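Local atomic coordinates of uncharacterized protein aq_328 (Aquifex aeolicus, PDB entry 1R4V), a protein that is of unknown function but has a histone fold within a single chain and may, judging from its family, take part in protein heterodimerization. Residues 60-72 / 79-91. Sequence-based numbering, arbitrary orientation.
Sequences FGKLFYGAEQRAR and IALADLNITKALE
Arg70 and Asn85 carry much of the polar contact between 60-72 and 79-91. Arg70 NH1 donates to Asp83 O at 2.9 Å, with that oxygen close to the guanidinium plane. Arg70 NH1 also donates to Tyr65 O at 2.8 Å, tying the turn before helix 67-73 to the facing loop. Arg70 NH2 makes a weak bond to Asn85 OD1; the guanidinium and amide planes are only 14° apart. Asn85 N donates to Leu63 O at 2.7 Å. A water joins Asn85 ND2 and, weakly, Lys62 O.

The Asp83 carboxylate lies against Ala71, with Asp83 OD2 3.3 Å from Ala71 CB. Asp83 OD2 also accepts from Ala80 N, and Asp83 OD1 forms a salt bridge with Arg76.

Among apolar contacts, Leu84 CD2 sits over one face of the Phe64 ring, 3.8 Å from its centroid, and Ile79 CD1 meets the ring edge. A chi1 of -177° sends Leu90 CD2 to Leu63 CD2, tip to tip, at 3.8 Å.

In this all-alpha histone-fold chain, the link after helix 46-62 and the start of helix 67-73, N-capped by Gly66, pack against the loop and first turn of helix 88-98. Helix 131-149 touches Leu63, Phe64 and Leu90; helix 125-128 touches Ile79 and Leu84.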
loop_
_atom_site.group_PDB
_atom_site.type_symbol
_atom_site.label_atom_id
_atom_site.label_comp_id
_atom_site.label_asym_id
_atom_site.label_seq_id
_atom_site.Cartn_x
_atom_site.Cartn_y
_atom_site.Cartn_z
ATOM N N PHE A 60 3.127 1.908 -4.769
ATOM C CA PHE A 60 2.450 0.984 -5.678
ATOM C C PHE A 60 2.860 1.318 -7.108
ATOM O O PHE A 60 3.191 0.426 -7.890
ATOM C CB PHE A 60 0.915 1.076 -5.509
ATOM C CG PHE A 60 0.152 -0.170 -5.869
ATOM C CD1 PHE A 60 -1.059 -0.422 -5.234
ATOM C CD2 PHE A 60 0.598 -1.088 -6.805
ATOM C CE1 PHE A 60 -1.796 -1.547 -5.534
ATOM C CE2 PHE A 60 -0.140 -2.216 -7.111
ATOM C CZ PHE A 60 -1.332 -2.448 -6.478
ATOM N N GLY A 61 2.856 2.604 -7.464
ATOM C CA GLY A 61 3.287 3.043 -8.785
ATOM C C GLY A 61 4.734 2.659 -9.072
ATOM O O GLY A 61 5.061 2.261 -10.189
ATOM N N LYS A 62 5.604 2.795 -8.073
ATOM C CA LYS A 62 7.023 2.401 -8.161
ATOM C C LYS A 62 7.245 0.913 -8.400
ATOM O O LYS A 62 8.262 0.506 -8.982
ATOM C CB LYS A 62 7.802 2.866 -6.936
ATOM C CG LYS A 62 8.024 4.343 -6.971
ATOM C CD LYS A 62 8.922 4.827 -5.834
ATOM C CE LYS A 62 10.283 5.270 -6.362
ATOM N NZ LYS A 62 11.172 5.817 -5.299
ATOM N N LEU A 63 6.279 0.087 -8.026
ATOM C CA LEU A 63 6.379 -1.327 -8.324
ATOM C C LEU A 63 6.324 -1.634 -9.817
ATOM O O LEU A 63 6.731 -2.717 -10.231
ATOM C CB LEU A 63 5.291 -2.130 -7.602
ATOM C CG LEU A 63 5.320 -2.053 -6.072
ATOM C CD1 LEU A 63 4.146 -2.788 -5.471
ATOM C CD2 LEU A 63 6.622 -2.557 -5.490
ATOM N N PHE A 64 5.836 -0.698 -10.613
ATOM C CA PHE A 64 5.799 -0.851 -12.070
ATOM C C PHE A 64 7.109 -0.453 -12.776
ATOM O O PHE A 64 7.226 -0.556 -13.998
ATOM C CB PHE A 64 4.563 -0.130 -12.625
ATOM C CG PHE A 64 3.288 -0.849 -12.319
ATOM C CD1 PHE A 64 2.687 -0.732 -11.062
ATOM C CD2 PHE A 64 2.692 -1.684 -13.261
ATOM C CE1 PHE A 64 1.529 -1.422 -10.755
ATOM C CE2 PHE A 64 1.538 -2.363 -12.937
ATOM C CZ PHE A 64 0.950 -2.231 -11.704
ATOM N N TYR A 65 8.127 -0.016 -12.037
ATOM C CA TYR A 65 9.455 0.200 -12.609
ATOM C C TYR A 65 9.990 -1.088 -13.237
ATOM O O TYR A 65 10.040 -2.148 -12.599
ATOM C CB TYR A 65 10.451 0.667 -11.530
ATOM C CG TYR A 65 11.882 0.778 -12.017
ATOM C CD1 TYR A 65 12.301 1.897 -12.744
ATOM C CD2 TYR A 65 12.814 -0.232 -11.747
ATOM C CE1 TYR A 65 13.638 2.004 -13.210
ATOM C CE2 TYR A 65 14.146 -0.132 -12.187
ATOM C CZ TYR A 65 14.550 0.973 -12.928
ATOM O OH TYR A 65 15.879 1.037 -13.327
ATOM N N GLY A 66 10.351 -0.991 -14.500
ATOM C CA GLY A 66 10.849 -2.131 -15.266
ATOM C C GLY A 66 9.803 -3.108 -15.757
ATOM O O GLY A 66 10.160 -4.005 -16.525
ATOM N N ALA A 67 8.534 -2.932 -15.390
ATOM C CA ALA A 67 7.516 -3.936 -15.672
ATOM C C ALA A 67 7.176 -4.127 -17.157
ATOM O O ALA A 67 7.012 -5.254 -17.613
ATOM C CB ALA A 67 6.262 -3.723 -14.872
ATOM N N GLU A 68 7.050 -3.055 -17.916
ATOM C CA GLU A 68 6.802 -3.200 -19.349
ATOM C C GLU A 68 7.926 -3.925 -20.054
ATOM O O GLU A 68 7.649 -4.765 -20.911
ATOM C CB GLU A 68 6.538 -1.843 -19.989
ATOM C CG GLU A 68 5.222 -1.251 -19.535
ATOM C CD GLU A 68 4.919 0.101 -20.173
ATOM O OE1 GLU A 68 3.811 0.290 -20.695
ATOM O OE2 GLU A 68 5.779 1.007 -20.142
ATOM N N GLN A 69 9.179 -3.633 -19.697
ATOM C CA GLN A 69 10.302 -4.319 -20.306
ATOM C C GLN A 69 10.305 -5.795 -19.996
ATOM O O GLN A 69 10.533 -6.600 -20.907
ATOM C CB GLN A 69 11.633 -3.727 -19.848
ATOM C CG GLN A 69 12.804 -4.421 -20.436
ATOM C CD GLN A 69 12.922 -4.211 -21.914
ATOM O OE1 GLN A 69 13.588 -3.268 -22.318
ATOM N NE2 GLN A 69 12.338 -5.106 -22.720
ATOM N N ARG A 70 10.068 -6.151 -18.726
ATOM C CA ARG A 70 10.080 -7.542 -18.316
ATOM C C ARG A 70 8.949 -8.251 -19.068
ATOM O O ARG A 70 9.146 -9.364 -19.548
ATOM C CB ARG A 70 9.916 -7.677 -16.811
ATOM C CG ARG A 70 11.053 -7.058 -16.031
ATOM C CD ARG A 70 10.940 -7.335 -14.529
ATOM N NE ARG A 70 11.867 -6.474 -13.803
ATOM C CZ ARG A 70 11.541 -5.383 -13.136
ATOM N NH1 ARG A 70 10.292 -4.930 -13.034
ATOM N NH2 ARG A 70 12.523 -4.711 -12.582
ATOM N N ALA A 71 7.784 -7.622 -19.158
ATOM C CA ALA A 71 6.643 -8.219 -19.864
ATOM C C ALA A 71 6.996 -8.468 -21.331
ATOM O O ALA A 71 6.775 -9.571 -21.839
ATOM C CB ALA A 71 5.431 -7.366 -19.769
ATOM N N ARG A 72 7.591 -7.476 -21.997
ATOM C CA ARG A 72 7.991 -7.647 -23.400
ATOM C C ARG A 72 9.005 -8.750 -23.589
ATOM O O ARG A 72 8.912 -9.499 -24.565
ATOM C CB ARG A 72 8.542 -6.364 -24.006
ATOM C CG ARG A 72 7.493 -5.290 -24.146
ATOM C CD ARG A 72 7.911 -4.128 -25.018
ATOM N NE ARG A 72 9.118 -3.451 -24.536
ATOM C CZ ARG A 72 9.152 -2.447 -23.647
ATOM N NH1 ARG A 72 10.327 -1.926 -23.296
ATOM N NH2 ARG A 72 8.037 -1.955 -23.107
ATOM N N ILE A 79 0.989 -6.657 -18.344
ATOM C CA ILE A 79 1.846 -6.830 -17.183
ATOM C C ILE A 79 1.283 -7.891 -16.260
ATOM O O ILE A 79 0.115 -7.842 -15.881
ATOM C CB ILE A 79 1.952 -5.499 -16.449
ATOM C CG1 ILE A 79 2.610 -4.478 -17.396
ATOM C CG2 ILE A 79 2.790 -5.679 -15.159
ATOM C CD1 ILE A 79 2.269 -3.101 -17.029
ATOM N N ALA A 80 2.129 -8.846 -15.897
ATOM C CA ALA A 80 1.846 -9.900 -14.939
ATOM C C ALA A 80 2.538 -9.585 -13.617
ATOM O O ALA A 80 3.448 -8.756 -13.541
ATOM C CB ALA A 80 2.359 -11.223 -15.433
ATOM N N LEU A 81 2.118 -10.290 -12.573
ATOM C CA LEU A 81 2.729 -10.163 -11.250
ATOM C C LEU A 81 4.245 -10.382 -11.295
ATOM O O LEU A 81 4.978 -9.626 -10.641
ATOM C CB LEU A 81 2.089 -11.138 -10.255
ATOM C CG LEU A 81 2.611 -11.122 -8.815
ATOM C CD1 LEU A 81 2.339 -9.774 -8.208
ATOM C CD2 LEU A 81 1.958 -12.207 -7.967
ATOM N N ALA A 82 4.676 -11.391 -12.061
ATOM C CA ALA A 82 6.100 -11.745 -12.248
ATOM C C ALA A 82 6.943 -10.612 -12.819
ATOM O O ALA A 82 8.169 -10.635 -12.681
ATOM C CB ALA A 82 6.221 -12.911 -13.191
ATOM N N ASP A 83 6.293 -9.655 -13.484
ATOM C CA ASP A 83 6.951 -8.502 -14.103
ATOM C C ASP A 83 7.146 -7.323 -13.153
ATOM O O ASP A 83 7.818 -6.382 -13.500
ATOM C CB ASP A 83 6.124 -7.992 -15.286
ATOM C CG ASP A 83 5.907 -9.050 -16.359
ATOM O OD1 ASP A 83 6.852 -9.854 -16.606
ATOM O OD2 ASP A 83 4.837 -9.142 -17.012
ATOM N N LEU A 84 6.515 -7.322 -11.989
ATOM C CA LEU A 84 6.609 -6.187 -11.071
ATOM C C LEU A 84 7.932 -6.157 -10.321
ATOM O O LEU A 84 8.638 -7.169 -10.211
ATOM C CB LEU A 84 5.468 -6.169 -10.073
ATOM C CG LEU A 84 4.057 -6.004 -10.634
ATOM C CD1 LEU A 84 3.087 -5.777 -9.489
ATOM C CD2 LEU A 84 3.939 -4.868 -11.635
ATOM N N ASN A 85 8.254 -4.965 -9.814
ATOM C CA ASN A 85 9.473 -4.705 -9.078
ATOM C C ASN A 85 9.298 -5.037 -7.582
ATOM O O ASN A 85 9.841 -4.324 -6.754
ATOM C CB ASN A 85 9.865 -3.236 -9.310
ATOM C CG ASN A 85 11.354 -2.989 -9.229
ATOM O OD1 ASN A 85 12.132 -3.658 -9.898
ATOM N ND2 ASN A 85 11.756 -2.010 -8.420
ATOM N N ILE A 86 8.590 -6.112 -7.206
ATOM C CA ILE A 86 8.416 -6.488 -5.812
ATOM C C ILE A 86 9.669 -7.234 -5.298
ATOM O O ILE A 86 10.099 -8.189 -5.935
ATOM C CB ILE A 86 7.141 -7.353 -5.641
ATOM C CG1 ILE A 86 5.898 -6.534 -6.025
ATOM C CG2 ILE A 86 6.997 -7.898 -4.226
ATOM C CD1 ILE A 86 4.619 -7.344 -6.130
ATOM N N THR A 87 10.220 -6.756 -4.178
ATOM C CA THR A 87 11.365 -7.310 -3.450
ATOM C C THR A 87 10.925 -8.339 -2.434
ATOM O O THR A 87 9.755 -8.359 -2.071
ATOM C CB THR A 87 12.102 -6.222 -2.579
ATOM O OG1 THR A 87 11.206 -5.614 -1.620
ATOM C CG2 THR A 87 12.621 -5.094 -3.427
ATOM N N LYS A 88 11.887 -9.131 -1.950
ATOM C CA LYS A 88 11.681 -10.128 -0.909
ATOM C C LYS A 88 11.085 -9.535 0.343
ATOM O O LYS A 88 10.229 -10.158 0.961
ATOM C CB LYS A 88 12.981 -10.867 -0.564
ATOM C CG LYS A 88 13.313 -11.996 -1.529
ATOM C CD LYS A 88 12.533 -13.281 -1.188
ATOM C CE LYS A 88 12.230 -14.101 -2.443
ATOM N NZ LYS A 88 11.320 -15.282 -2.291
ATOM N N ALA A 89 11.523 -8.343 0.732
ATOM C CA ALA A 89 11.002 -7.692 1.919
ATOM C C ALA A 89 9.514 -7.411 1.763
ATOM O O ALA A 89 8.745 -7.710 2.669
ATOM C CB ALA A 89 11.766 -6.395 2.233
ATOM N N LEU A 90 9.102 -6.836 0.640
ATOM C CA LEU A 90 7.670 -6.615 0.416
ATOM C C LEU A 90 6.875 -7.913 0.288
ATOM O O LEU A 90 5.752 -7.988 0.789
ATOM C CB LEU A 90 7.422 -5.730 -0.810
ATOM C CG LEU A 90 5.953 -5.381 -1.106
ATOM C CD1 LEU A 90 5.212 -4.802 0.098
ATOM C CD2 LEU A 90 5.873 -4.403 -2.264
ATOM N N GLU A 91 7.426 -8.914 -0.388
ATOM C CA GLU A 91 6.803 -10.238 -0.477
ATOM C C GLU A 91 6.445 -10.796 0.898
ATOM O O GLU A 91 5.386 -11.393 1.055
ATOM C CB GLU A 91 7.694 -11.257 -1.189
ATOM C CG GLU A 91 7.495 -11.310 -2.685
ATOM C CD GLU A 91 8.693 -11.896 -3.425
ATOM O OE1 GLU A 91 9.071 -11.332 -4.492
ATOM O OE2 GLU A 91 9.252 -12.914 -2.936
HETATM O O HOH W 1 9.942 -0.454 -6.861
#